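Local structure of probable ribosomal RNA small subunit methyltransferase (Thermus thermophilus, 3DMH) at residues A222-L227 / A252-E257; E70-S75 / W95-G100; Q39-P44 / V160-E165; L61-R66 / Y102-L107. The protein methylates the N2 position of a guanosine in 16S ribosomal RNA, using S-adenosylmethionine as the methyl donor. All blocks are in the same frame, centred on the assembly; numbering follows the deposited sequence. Where two conformers were deposited one is given.

Interaction 1. Residues A222-L227 / A252-E257; sequences ALQERL and ARMGAE
The carboxamide of Q224 is the flat group of this contact: CE of M254 comes at its NE2 edge, 3.4 Å from NE2 and almost level with the amide plane, while no atom of 252-257 stacks on either face. The approach is a van der Waals one, a methyl against a polar nitrogen, since a CE methyl offers no acceptor. Q224 gets there with an extended chain, CG anti to the backbone N (chi1 -180°), which carries the amide out from the helix toward M254. M254 answers with a chain that bends at chi3 (79°), turning CE across the end of the glutamine. The same methyl approaches L223 more loosely, CE standing 4.5 Å from CD2. M254 follows the last helical residue, and G255 then takes a positive phi of 97° in a Schellman motif, its N bonded to A252 O at 2.9 Å. Both backbones stay well apart, with Q224 CA and M254 CA separated by 9.8 Å. Side chains of L223 and M254 also rest on V232, in the loop between helix 214-227 and strand 236-240, and L223 continues inward onto V303 of strand 299-304 and F337 of strand 334-340, joining the helix to the Rossmann-like sheet.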
loop_
_atom_site.group_PDB
_atom_site.type_symbol
_atom_site.label_atom_id
_atom_site.label_comp_id
_atom_site.label_asym_id
_atom_site.label_seq_id
_atom_site.Cartn_x
_atom_site.Cartn_y
_atom_site.Cartn_z
ATOM N N ALA A 222 5.121 1.579 -25.170
ATOM C CA ALA A 222 6.206 2.530 -25.415
ATOM C C ALA A 222 7.561 1.842 -25.247
ATOM O O ALA A 222 8.482 2.061 -26.038
ATOM C CB ALA A 222 6.103 3.721 -24.474
ATOM N N LEU A 223 7.653 1.006 -24.214
ATOM C CA LEU A 223 8.866 0.257 -23.912
ATOM C C LEU A 223 9.227 -0.689 -25.042
ATOM O O LEU A 223 10.358 -0.666 -25.529
ATOM C CB LEU A 223 8.714 -0.511 -22.584
ATOM C CG LEU A 223 9.938 -1.264 -22.045
ATOM C CD1 LEU A 223 9.916 -1.261 -20.528
ATOM C CD2 LEU A 223 10.009 -2.696 -22.579
ATOM N N GLN A 224 8.262 -1.500 -25.476
ATOM C CA GLN A 224 8.528 -2.456 -26.551
ATOM C C GLN A 224 8.873 -1.757 -27.870
ATOM O O GLN A 224 9.719 -2.238 -28.626
ATOM C CB GLN A 224 7.381 -3.448 -26.752
ATOM C CG GLN A 224 7.680 -4.450 -27.882
ATOM C CD GLN A 224 6.855 -5.717 -27.840
ATOM O OE1 GLN A 224 5.951 -5.908 -28.655
ATOM N NE2 GLN A 224 7.176 -6.604 -26.906
ATOM N N GLU A 225 8.238 -0.620 -28.138
ATOM C CA GLU A 225 8.523 0.129 -29.370
ATOM C C GLU A 225 9.938 0.701 -29.344
ATOM O O GLU A 225 10.639 0.698 -30.362
ATOM C CB GLU A 225 7.508 1.254 -29.587
ATOM C CG GLU A 225 6.126 0.768 -30.001
ATOM C CD GLU A 225 5.077 1.867 -30.013
ATOM O OE1 GLU A 225 5.392 3.024 -29.650
ATOM O OE2 GLU A 225 3.924 1.565 -30.394
ATOM N N ARG A 226 10.349 1.179 -28.174
ATOM C CA ARG A 226 11.658 1.790 -27.983
ATOM C C ARG A 226 12.788 0.757 -27.998
ATOM O O ARG A 226 13.799 0.952 -28.684
ATOM C CB ARG A 226 11.659 2.580 -26.669
ATOM C CG ARG A 226 13.002 3.160 -26.240
ATOM C CD ARG A 226 13.166 4.586 -26.697
ATOM N NE ARG A 226 14.535 5.056 -26.514
ATOM C CZ ARG A 226 14.952 6.288 -26.793
ATOM N NH1 ARG A 226 14.098 7.194 -27.259
ATOM N NH2 ARG A 226 16.224 6.616 -26.602
ATOM N N LEU A 227 12.610 -0.339 -27.260
ATOM C CA LEU A 227 13.681 -1.325 -27.049
ATOM C C LEU A 227 13.591 -2.560 -27.953
ATOM O O LEU A 227 14.566 -3.304 -28.079
ATOM C CB LEU A 227 13.734 -1.775 -25.578
ATOM C CG LEU A 227 13.785 -0.713 -24.475
ATOM C CD1 LEU A 227 13.913 -1.378 -23.115
ATOM C CD2 LEU A 227 14.911 0.291 -24.670
ATOM N N ALA A 252 8.937 -10.114 -17.146
ATOM C CA ALA A 252 9.515 -11.435 -16.830
ATOM C C ALA A 252 9.318 -12.384 -17.998
ATOM O O ALA A 252 10.229 -13.135 -18.363
ATOM C CB ALA A 252 8.897 -12.028 -15.569
ATOM N N ARG A 253 8.122 -12.336 -18.583
ATOM C CA ARG A 253 7.811 -13.165 -19.760
ATOM C C ARG A 253 8.738 -12.848 -20.940
ATOM O O ARG A 253 9.129 -13.748 -21.691
ATOM C CB ARG A 253 6.334 -13.015 -20.153
ATOM C CG ARG A 253 5.837 -13.846 -21.363
ATOM C CD ARG A 253 5.994 -15.344 -21.178
ATOM N NE ARG A 253 5.228 -15.906 -20.062
ATOM C CZ ARG A 253 3.906 -16.075 -20.040
ATOM N NH1 ARG A 253 3.152 -15.702 -21.073
ATOM N NH2 ARG A 253 3.337 -16.623 -18.969
ATOM N N MET A 254 9.104 -11.577 -21.069
ATOM C CA MET A 254 10.029 -11.114 -22.105
ATOM C C MET A 254 11.489 -11.467 -21.803
ATOM O O MET A 254 12.375 -11.167 -22.604
ATOM C CB MET A 254 9.882 -9.603 -22.345
ATOM C CG MET A 254 8.516 -9.141 -22.872
ATOM S SD MET A 254 8.277 -7.341 -22.787
ATOM C CE MET A 254 9.205 -6.790 -24.212
ATOM N N GLY A 255 11.741 -12.109 -20.665
ATOM C CA GLY A 255 13.075 -12.638 -20.353
ATOM C C GLY A 255 13.947 -11.750 -19.479
ATOM O O GLY A 255 15.150 -12.012 -19.326
ATOM N N ALA A 256 13.358 -10.690 -18.929
ATOM C CA ALA A 256 14.055 -9.822 -17.994
ATOM C C ALA A 256 14.210 -10.522 -16.653
ATOM O O ALA A 256 13.383 -11.374 -16.282
ATOM C CB ALA A 256 13.277 -8.520 -17.804
ATOM N N GLU A 257 15.253 -10.151 -15.918
ATOM C CA GLU A 257 15.421 -10.574 -14.528
ATOM C C GLU A 257 14.880 -9.464 -13.627
ATOM O O GLU A 257 15.582 -8.496 -13.332
ATOM C CB GLU A 257 16.897 -10.876 -14.243
ATOM C CG GLU A 257 17.510 -11.832 -15.272
ATOM C CD GLU A 257 18.992 -12.124 -15.063
ATOM O OE1 GLU A 257 19.552 -11.771 -14.004
ATOM O OE2 GLU A 257 19.601 -12.726 -15.972
#

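Interaction 2. Residues E70-S75 / W95-G100; sequences ERLETS and WEAAAG
L72 reaches A97 with its CG placed beside the backbone N (chi1 -55°) and CD1 extended outward (chi2 -172°), which sends that one methyl from strand 68-73 onto the chain at 95-100. The strand belongs to a seven-stranded mixed sheet of order 3-2-1-4-5-7-6, the arrangement of Rossmann-like methyltransferases, and the partner chain is the connection from edge strand 90-91 back to strand 102-108. CD1 rests against backbone as much as side chain: it is 3.7 Å from A97 CA and equally close to A97 N, with CB at 3.8 Å and the carbonyl carbon E96 C at 4.3 Å. The contact is therefore one methyl laid on the E96-A97 peptide, and its 82 Å² of buried surface is correspondingly small. A97 also packs on L50 of strand 48-51 and on A128 of helix 115-128, so the loop is pressed against the sheet and the helix beside it. The exposed carboxylate of E96 turns to its own loop, where OE1 is bonded to L93 N.

Beyond L72, E73 ends its strand as E262, a binder of S-adenosylmethionine, ends the corresponding strand of the second sheet. The E73 carboxylate accepts from two backbone donors: OE1 from G55 N, and OE2, through its anti lone pair, from S75 N at 2.9 Å, with an N-H...O angle of 163°. At the following N-cap, S75 OG is bonded to A78 N.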
loop_
_atom_site.group_PDB
_atom_site.type_symbol
_atom_site.label_atom_id
_atom_site.label_comp_id
_atom_site.label_asym_id
_atom_site.label_seq_id
_atom_site.Cartn_x
_atom_site.Cartn_y
_atom_site.Cartn_z
ATOM N N GLU A 70 -1.411 -5.611 20.076
ATOM C CA GLU A 70 -0.810 -6.152 18.855
ATOM C C GLU A 70 -1.319 -5.307 17.687
ATOM O O GLU A 70 -2.397 -4.711 17.756
ATOM C CB GLU A 70 -1.200 -7.623 18.700
ATOM C CG GLU A 70 -0.687 -8.317 17.426
ATOM C CD GLU A 70 0.831 -8.362 17.328
ATOM O OE1 GLU A 70 1.386 -9.452 17.614
ATOM O OE2 GLU A 70 1.468 -7.337 16.980
ATOM N N ARG A 71 -0.528 -5.227 16.627
ATOM C CA ARG A 71 -0.857 -4.374 15.472
ATOM C C ARG A 71 -0.559 -5.160 14.226
ATOM O O ARG A 71 0.536 -5.708 14.117
ATOM C CB ARG A 71 0.005 -3.108 15.485
ATOM C CG ARG A 71 -0.153 -2.274 16.745
ATOM C CD ARG A 71 0.943 -1.185 16.817
ATOM N NE ARG A 71 0.706 -0.384 18.026
ATOM C CZ ARG A 71 1.045 -0.766 19.257
ATOM N NH1 ARG A 71 1.708 -1.915 19.485
ATOM N NH2 ARG A 71 0.726 0.011 20.278
ATOM N N LEU A 72 -1.519 -5.225 13.307
ATOM C CA LEU A 72 -1.276 -5.891 12.011
ATOM C C LEU A 72 -1.234 -4.832 10.931
ATOM O O LEU A 72 -2.217 -4.115 10.738
ATOM C CB LEU A 72 -2.394 -6.916 11.709
ATOM C CG LEU A 72 -2.614 -7.966 12.817
ATOM C CD1 LEU A 72 -3.587 -9.008 12.284
ATOM C CD2 LEU A 72 -1.347 -8.644 13.293
ATOM N N GLU A 73 -0.128 -4.771 10.187
ATOM C CA GLU A 73 0.042 -3.688 9.244
ATOM C C GLU A 73 0.605 -4.196 7.918
ATOM O O GLU A 73 1.516 -5.041 7.884
ATOM C CB GLU A 73 0.950 -2.643 9.864
ATOM C CG GLU A 73 1.322 -1.459 8.959
ATOM C CD GLU A 73 0.108 -0.730 8.428
ATOM O OE1 GLU A 73 -0.647 -0.146 9.227
ATOM O OE2 GLU A 73 -0.137 -0.714 7.198
ATOM N N THR A 74 0.018 -3.692 6.833
ATOM C CA THR A 74 0.407 -4.102 5.490
ATOM C C THR A 74 1.488 -3.238 4.846
ATOM O O THR A 74 2.167 -3.692 3.918
ATOM C CB THR A 74 -0.807 -4.106 4.524
ATOM O OG1 THR A 74 -1.442 -2.823 4.606
ATOM C CG2 THR A 74 -1.834 -5.145 4.953
ATOM N N SER A 75 1.634 -1.991 5.321
ATOM C CA SER A 75 2.598 -1.072 4.726
ATOM C C SER A 75 3.965 -1.229 5.339
ATOM O O SER A 75 4.144 -1.089 6.552
ATOM C CB SER A 75 2.106 0.364 4.912
ATOM O OG SER A 75 3.168 1.323 4.740
ATOM N N TRP A 95 -7.026 -9.869 8.003
ATOM C CA TRP A 95 -7.666 -11.172 8.156
ATOM C C TRP A 95 -6.734 -12.323 8.552
ATOM O O TRP A 95 -7.155 -13.494 8.619
ATOM C CB TRP A 95 -8.466 -11.534 6.902
ATOM C CG TRP A 95 -7.669 -11.444 5.647
ATOM C CD1 TRP A 95 -6.912 -12.428 5.094
ATOM C CD2 TRP A 95 -7.561 -10.307 4.777
ATOM N NE1 TRP A 95 -6.342 -11.988 3.922
ATOM C CE2 TRP A 95 -6.714 -10.684 3.708
ATOM C CE3 TRP A 95 -8.095 -9.008 4.798
ATOM C CZ2 TRP A 95 -6.391 -9.809 2.653
ATOM C CZ3 TRP A 95 -7.772 -8.129 3.743
ATOM C CH2 TRP A 95 -6.924 -8.536 2.695
ATOM N N GLU A 96 -5.483 -11.991 8.837
ATOM C CA GLU A 96 -4.563 -12.956 9.421
ATOM C C GLU A 96 -4.652 -12.933 10.947
ATOM O O GLU A 96 -3.943 -13.693 11.610
ATOM C CB GLU A 96 -3.128 -12.747 8.924
ATOM C CG GLU A 96 -2.964 -13.174 7.455
ATOM C CD GLU A 96 -1.580 -12.912 6.890
ATOM O OE1 GLU A 96 -0.949 -11.913 7.315
ATOM O OE2 GLU A 96 -1.136 -13.716 6.034
ATOM N N ALA A 97 -5.535 -12.095 11.495
ATOM C CA ALA A 97 -5.712 -11.995 12.945
ATOM C C ALA A 97 -6.141 -13.324 13.559
ATOM O O ALA A 97 -6.945 -14.038 12.985
ATOM C CB ALA A 97 -6.722 -10.910 13.298
ATOM N N ALA A 98 -5.568 -13.628 14.719
ATOM C CA ALA A 98 -5.946 -14.797 15.513
ATOM C C ALA A 98 -7.410 -14.722 15.951
ATOM O O ALA A 98 -7.864 -13.702 16.481
ATOM C CB ALA A 98 -5.029 -14.914 16.726
ATOM N N ALA A 99 -8.159 -15.796 15.754
ATOM C CA ALA A 99 -9.572 -15.774 16.093
ATOM C C ALA A 99 -9.811 -15.904 17.610
ATOM O O ALA A 99 -9.189 -16.742 18.293
ATOM C CB ALA A 99 -10.310 -16.868 15.326
ATOM N N GLY A 100 -10.693 -15.043 18.129
ATOM C CA GLY A 100 -11.199 -15.125 19.510
ATOM C C GLY A 100 -10.198 -14.809 20.606
ATOM O O GLY A 100 -10.414 -15.178 21.773
#

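Interaction 3. Residues Q39-P44 / V160-E165; sequences QKTVEP and VVVRRE
Packing contacts centre on T41, which meets R163 and V162 together. Its OG1 lies against the aliphatic root of the arginine, 3.3 Å from R163 CB and 3.4 Å from CG, and stands above one face of the guanidinium, offset toward the rim; the hydroxyl itself is bonded to L37 O. Its CG2, anti to the backbone N, touches V162 CG2 at 3.6 Å. V162 and R163 form a classic beta bulge, both facing V170, which lets two consecutive side chains point toward T41.

A hydrogen bond within the strand segment shapes the arginine. Bends at chi2 (70°) and chi3 (57°) fold R163 back until NE donates to V162 O at 3.2 Å, nearly in the guanidinium plane, and this holds the group over K40 and T41.

Water makes the polar bridges. One molecule accepts from R163 NH2 at 2.6 Å and lies near K40 O and E43 OE2; another donates to T41 O and is only weakly linked to NH2. A third joins K40 NZ (3.2 Å) to E165 OE1 (3.1 Å). The opposite charges thus face each other through solvent, and their attraction across this seam between helix 33-41 and edge strand 159-165 is probably screened.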
loop_
_atom_site.group_PDB
_atom_site.type_symbol
_atom_site.label_atom_id
_atom_site.label_comp_id
_atom_site.label_asym_id
_atom_site.label_seq_id
_atom_site.Cartn_x
_atom_site.Cartn_y
_atom_site.Cartn_z
ATOM N N GLN A 39 -7.443 8.586 18.580
ATOM C CA GLN A 39 -6.489 8.770 19.663
ATOM C C GLN A 39 -7.141 9.540 20.821
ATOM O O GLN A 39 -6.827 9.302 21.989
ATOM C CB GLN A 39 -5.214 9.469 19.158
ATOM C CG GLN A 39 -4.089 9.589 20.192
ATOM C CD GLN A 39 -4.242 10.777 21.161
ATOM O OE1 GLN A 39 -3.671 10.770 22.253
ATOM N NE2 GLN A 39 -5.018 11.784 20.767
ATOM N N LYS A 40 -8.053 10.455 20.489
ATOM C CA LYS A 40 -8.808 11.198 21.511
ATOM C C LYS A 40 -9.893 10.390 22.211
ATOM O O LYS A 40 -10.435 10.844 23.218
ATOM C CB LYS A 40 -9.441 12.461 20.910
ATOM C CG LYS A 40 -8.427 13.477 20.478
ATOM C CD LYS A 40 -9.091 14.644 19.810
ATOM C CE LYS A 40 -8.080 15.740 19.535
ATOM N NZ LYS A 40 -8.779 17.034 19.281
ATOM N N THR A 41 -10.197 9.202 21.689
ATOM C CA THR A 41 -11.403 8.450 22.083
ATOM C C THR A 41 -11.105 7.112 22.761
ATOM O O THR A 41 -11.784 6.736 23.735
ATOM C CB THR A 41 -12.340 8.223 20.870
ATOM O OG1 THR A 41 -12.629 9.481 20.247
ATOM C CG2 THR A 41 -13.663 7.565 21.283
ATOM N N VAL A 42 -10.117 6.382 22.243
ATOM C CA VAL A 42 -9.927 4.997 22.700
ATOM C C VAL A 42 -9.563 4.899 24.188
ATOM O O VAL A 42 -8.716 5.651 24.690
ATOM C CB VAL A 42 -8.884 4.246 21.869
ATOM C CG1 VAL A 42 -9.337 4.150 20.430
ATOM C CG2 VAL A 42 -7.555 4.956 21.946
ATOM N N GLU A 43 -10.220 3.959 24.869
ATOM C CA GLU A 43 -9.995 3.668 26.284
ATOM C C GLU A 43 -9.751 2.170 26.436
ATOM O O GLU A 43 -10.321 1.377 25.685
ATOM C CB GLU A 43 -11.245 4.019 27.106
ATOM C CG GLU A 43 -11.832 5.395 26.835
ATOM C CD GLU A 43 -11.332 6.440 27.793
ATOM O OE1 GLU A 43 -10.829 6.057 28.875
ATOM O OE2 GLU A 43 -11.450 7.645 27.475
ATOM N N PRO A 44 -8.903 1.771 27.401
ATOM C CA PRO A 44 -8.694 0.341 27.633
ATOM C C PRO A 44 -9.977 -0.429 27.949
ATOM O O PRO A 44 -10.894 0.087 28.620
ATOM C CB PRO A 44 -7.745 0.306 28.836
ATOM C CG PRO A 44 -7.034 1.595 28.783
ATOM C CD PRO A 44 -8.049 2.598 28.279
ATOM N N VAL A 160 -22.650 2.227 18.934
ATOM C CA VAL A 160 -23.024 3.622 19.094
ATOM C C VAL A 160 -21.822 4.524 18.790
ATOM O O VAL A 160 -20.682 4.186 19.116
ATOM C CB VAL A 160 -23.571 3.889 20.536
ATOM C CG1 VAL A 160 -22.543 3.513 21.613
ATOM C CG2 VAL A 160 -24.030 5.340 20.700
ATOM N N VAL A 161 -22.090 5.658 18.153
ATOM C CA VAL A 161 -21.089 6.702 17.966
ATOM C C VAL A 161 -20.682 7.298 19.313
ATOM O O VAL A 161 -21.534 7.759 20.094
ATOM C CB VAL A 161 -21.604 7.816 17.011
ATOM C CG1 VAL A 161 -20.711 9.046 17.083
ATOM C CG2 VAL A 161 -21.681 7.287 15.579
ATOM N N VAL A 162 -19.383 7.273 19.591
ATOM C CA VAL A 162 -18.837 7.804 20.832
ATOM C C VAL A 162 -17.975 9.067 20.654
ATOM O O VAL A 162 -17.486 9.614 21.639
ATOM C CB VAL A 162 -18.076 6.713 21.644
ATOM C CG1 VAL A 162 -19.049 5.628 22.149
ATOM C CG2 VAL A 162 -16.958 6.100 20.791
ATOM N N ARG A 163 -17.786 9.520 19.409
ATOM C CA ARG A 163 -17.105 10.796 19.147
ATOM C C ARG A 163 -17.415 11.303 17.739
ATOM O O ARG A 163 -17.556 10.517 16.803
ATOM C CB ARG A 163 -15.584 10.682 19.369
ATOM C CG ARG A 163 -14.881 11.991 19.751
ATOM C CD ARG A 163 -15.220 12.482 21.162
ATOM N NE ARG A 163 -14.915 11.481 22.181
ATOM C CZ ARG A 163 -13.939 11.578 23.083
ATOM N NH1 ARG A 163 -13.148 12.649 23.116
ATOM N NH2 ARG A 163 -13.765 10.600 23.960
ATOM N N ARG A 164 -17.557 12.620 17.621
ATOM C CA ARG A 164 -17.934 13.286 16.374
ATOM C C ARG A 164 -17.074 14.538 16.229
ATOM O O ARG A 164 -16.867 15.275 17.194
ATOM C CB ARG A 164 -19.432 13.656 16.369
ATOM C CG ARG A 164 -20.415 12.468 16.200
ATOM C CD ARG A 164 -21.910 12.882 16.328
ATOM N NE ARG A 164 -22.863 11.766 16.143
ATOM C CZ ARG A 164 -23.513 11.142 17.132
ATOM N NH1 ARG A 164 -23.341 11.516 18.394
ATOM N NH2 ARG A 164 -24.353 10.145 16.867
ATOM N N GLU A 165 -16.555 14.764 15.024
ATOM C CA GLU A 165 -15.813 15.979 14.716
ATOM C C GLU A 165 -15.953 16.201 13.223
ATOM O O GLU A 165 -15.334 15.496 12.433
ATOM C CB GLU A 165 -14.332 15.857 15.116
ATOM C CG GLU A 165 -13.485 17.101 14.791
ATOM C CD GLU A 165 -13.765 18.269 15.721
ATOM O OE1 GLU A 165 -13.833 18.045 16.948
ATOM O OE2 GLU A 165 -13.918 19.411 15.227
HETATM O O HOH W 1 -12.165 10.695 25.993
HETATM O O HOH W 2 -11.753 16.329 18.461
HETATM O O HOH W 3 -14.435 7.361 24.701
#

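Interaction 4. Residues L61-R66 / Y102-L107; sequences LPLEGR and YDLVVL
The tight part of this contact is L63, whose CD1 sits between two residues of strand 104-107: 3.7 Å from L104 CD2 and 3.9 Å from V106 CG2. Its second methyl, CD2, is somewhat farther from L104 CD2, at 4.1 Å. With CG beside the backbone N (chi1 -53°) and the chain then extended, L63 crosses L104 at a slant but meets V106 tip to tip. The two partners lie on the same side of the strand because its side chains alternate; V105, between them, turns to the other face and packs on A125 of helix 115-128. All three touching residues are buried, and L63 leans further on V69 of strand 68-73 while L104 continues onto Y136 of strand 133-140.

The outer side is different in kind. L63 ends a 3-10 turn, E64 N bonding to L61 O at 3.0 Å, and the chain then passes through the exposed G65, where phi is 87°, to R66, which is exposed as well. A backbone bond from R66 N to L63 O, 3.1 Å long, closes this bend. On the partner segment the chain turns a corner at D103, which is tied by salt bridges to R48 and R130.

Since only methyl groups meet across the two segments, the contact is apolar and buried, and no directional bond links them: the loop between strands 48-51 and 68-73 is held on the sheet face here by burial and fit of its leucine.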
loop_
_atom_site.group_PDB
_atom_site.type_symbol
_atom_site.label_atom_id
_atom_site.label_comp_id
_atom_site.label_asym_id
_atom_site.label_seq_id
_atom_site.Cartn_x
_atom_site.Cartn_y
_atom_site.Cartn_z
ATOM N N LEU A 61 -2.539 4.442 20.235
ATOM C CA LEU A 61 -1.420 4.682 21.177
ATOM C C LEU A 61 -1.835 4.812 22.650
ATOM O O LEU A 61 -1.077 4.392 23.530
ATOM C CB LEU A 61 -0.566 5.873 20.758
ATOM C CG LEU A 61 0.830 5.962 21.397
ATOM C CD1 LEU A 61 1.692 4.746 21.064
ATOM C CD2 LEU A 61 1.512 7.213 20.885
ATOM N N PRO A 62 -3.017 5.394 22.930
ATOM C CA PRO A 62 -3.422 5.486 24.350
ATOM C C PRO A 62 -3.503 4.147 25.080
ATOM O O PRO A 62 -3.446 4.121 26.317
ATOM C CB PRO A 62 -4.801 6.168 24.284
ATOM C CG PRO A 62 -4.719 7.008 23.037
ATOM C CD PRO A 62 -3.972 6.108 22.053
ATOM N N LEU A 63 -3.641 3.040 24.334
ATOM C CA LEU A 63 -3.739 1.705 24.936
ATOM C C LEU A 63 -2.375 1.130 25.329
ATOM O O LEU A 63 -2.300 0.223 26.146
ATOM C CB LEU A 63 -4.437 0.734 23.966
ATOM C CG LEU A 63 -5.792 1.199 23.419
ATOM C CD1 LEU A 63 -6.344 0.170 22.428
ATOM C CD2 LEU A 63 -6.837 1.455 24.536
ATOM N N GLU A 64 -1.305 1.681 24.740
ATOM C CA GLU A 64 0.042 1.154 24.965
ATOM C C GLU A 64 0.433 1.349 26.432
ATOM O O GLU A 64 0.236 2.410 27.011
ATOM C CB GLU A 64 1.038 1.819 23.982
ATOM C CG GLU A 64 2.494 1.273 24.023
ATOM C CD GLU A 64 2.686 -0.123 23.422
ATOM O OE1 GLU A 64 1.753 -0.717 22.799
ATOM O OE2 GLU A 64 3.816 -0.643 23.571
ATOM N N GLY A 65 0.917 0.285 27.060
ATOM C CA GLY A 65 1.288 0.385 28.470
ATOM C C GLY A 65 0.160 0.135 29.459
ATOM O O GLY A 65 0.418 -0.099 30.643
ATOM N N ARG A 66 -1.087 0.189 28.987
ATOM C CA ARG A 66 -2.262 -0.142 29.811
ATOM C C ARG A 66 -2.869 -1.508 29.452
ATOM O O ARG A 66 -3.569 -2.133 30.259
ATOM C CB ARG A 66 -3.308 0.957 29.673
ATOM C CG ARG A 66 -2.806 2.306 30.186
ATOM C CD ARG A 66 -3.826 2.892 31.142
ATOM N NE ARG A 66 -4.673 3.865 30.471
ATOM C CZ ARG A 66 -5.888 4.212 30.885
ATOM N NH1 ARG A 66 -6.429 3.641 31.955
ATOM N NH2 ARG A 66 -6.575 5.118 30.210
ATOM N N TYR A 102 -8.786 -11.698 21.413
ATOM C CA TYR A 102 -8.669 -10.281 21.807
ATOM C C TYR A 102 -9.907 -9.783 22.501
ATOM O O TYR A 102 -11.015 -10.220 22.210
ATOM C CB TYR A 102 -8.379 -9.396 20.584
ATOM C CG TYR A 102 -7.088 -9.797 19.942
ATOM C CD1 TYR A 102 -5.874 -9.315 20.411
ATOM C CD2 TYR A 102 -7.078 -10.734 18.901
ATOM C CE1 TYR A 102 -4.679 -9.718 19.847
ATOM C CE2 TYR A 102 -5.885 -11.145 18.328
ATOM C CZ TYR A 102 -4.689 -10.633 18.814
ATOM O OH TYR A 102 -3.488 -11.027 18.254
ATOM N N ASP A 103 -9.707 -8.860 23.433
ATOM C CA ASP A 103 -10.815 -8.214 24.135
ATOM C C ASP A 103 -11.264 -6.912 23.450
ATOM O O ASP A 103 -12.424 -6.493 23.583
ATOM C CB ASP A 103 -10.392 -7.896 25.569
ATOM C CG ASP A 103 -9.830 -9.099 26.284
ATOM O OD1 ASP A 103 -10.567 -10.099 26.424
ATOM O OD2 ASP A 103 -8.663 -9.033 26.728
ATOM N N LEU A 104 -10.345 -6.287 22.710
ATOM C CA LEU A 104 -10.602 -5.002 22.082
ATOM C C LEU A 104 -9.937 -4.941 20.730
ATOM O O LEU A 104 -8.787 -5.354 20.605
ATOM C CB LEU A 104 -10.032 -3.884 22.971
ATOM C CG LEU A 104 -10.323 -2.438 22.573
ATOM C CD1 LEU A 104 -11.798 -2.104 22.672
ATOM C CD2 LEU A 104 -9.519 -1.472 23.455
ATOM N N VAL A 105 -10.659 -4.429 19.736
ATOM C CA VAL A 105 -10.064 -4.187 18.409
ATOM C C VAL A 105 -10.213 -2.711 18.069
ATOM O O VAL A 105 -11.232 -2.089 18.375
ATOM C CB VAL A 105 -10.706 -5.101 17.321
ATOM C CG1 VAL A 105 -10.221 -4.731 15.913
ATOM C CG2 VAL A 105 -10.393 -6.545 17.607
ATOM N N VAL A 106 -9.177 -2.157 17.434
ATOM C CA VAL A 106 -9.214 -0.791 16.926
ATOM C C VAL A 106 -9.110 -0.845 15.404
ATOM O O VAL A 106 -8.195 -1.469 14.864
ATOM C CB VAL A 106 -8.074 0.058 17.521
ATOM C CG1 VAL A 106 -8.087 1.454 16.893
ATOM C CG2 VAL A 106 -8.255 0.166 19.065
ATOM N N LEU A 107 -10.062 -0.220 14.707
ATOM C CA LEU A 107 -10.028 -0.215 13.240
ATOM C C LEU A 107 -10.410 1.157 12.701
ATOM O O LEU A 107 -11.594 1.557 12.723
ATOM C CB LEU A 107 -10.951 -1.302 12.660
ATOM C CG LEU A 107 -11.143 -1.333 11.143
ATOM C CD1 LEU A 107 -9.811 -1.633 10.454
ATOM C CD2 LEU A 107 -12.145 -2.392 10.804
#

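Interactions 2, 3 and 4 share the N-terminal sheet, whereas interaction 1 belongs to the second sheet of the same strand order, on the opposite side of the chain's centre and 38 to 52 Å from the others between centres. Interactions 2 and 4 have centres 13 Å apart and are joined by a salt bridge, R71 NH2 to E64 OE1 at 2.8 Å. Interactions 3 and 4, also 13 Å apart, abut where L63 CD2 packs 3.5 Å from P44 N. Along the chain, 2 is nested within 4 and 4 within 3. The L223 side chain of interaction 1 is still about 11 Å from bound S-adenosylmethionine, and interactions 2 to 4 lie away from the annotated sites.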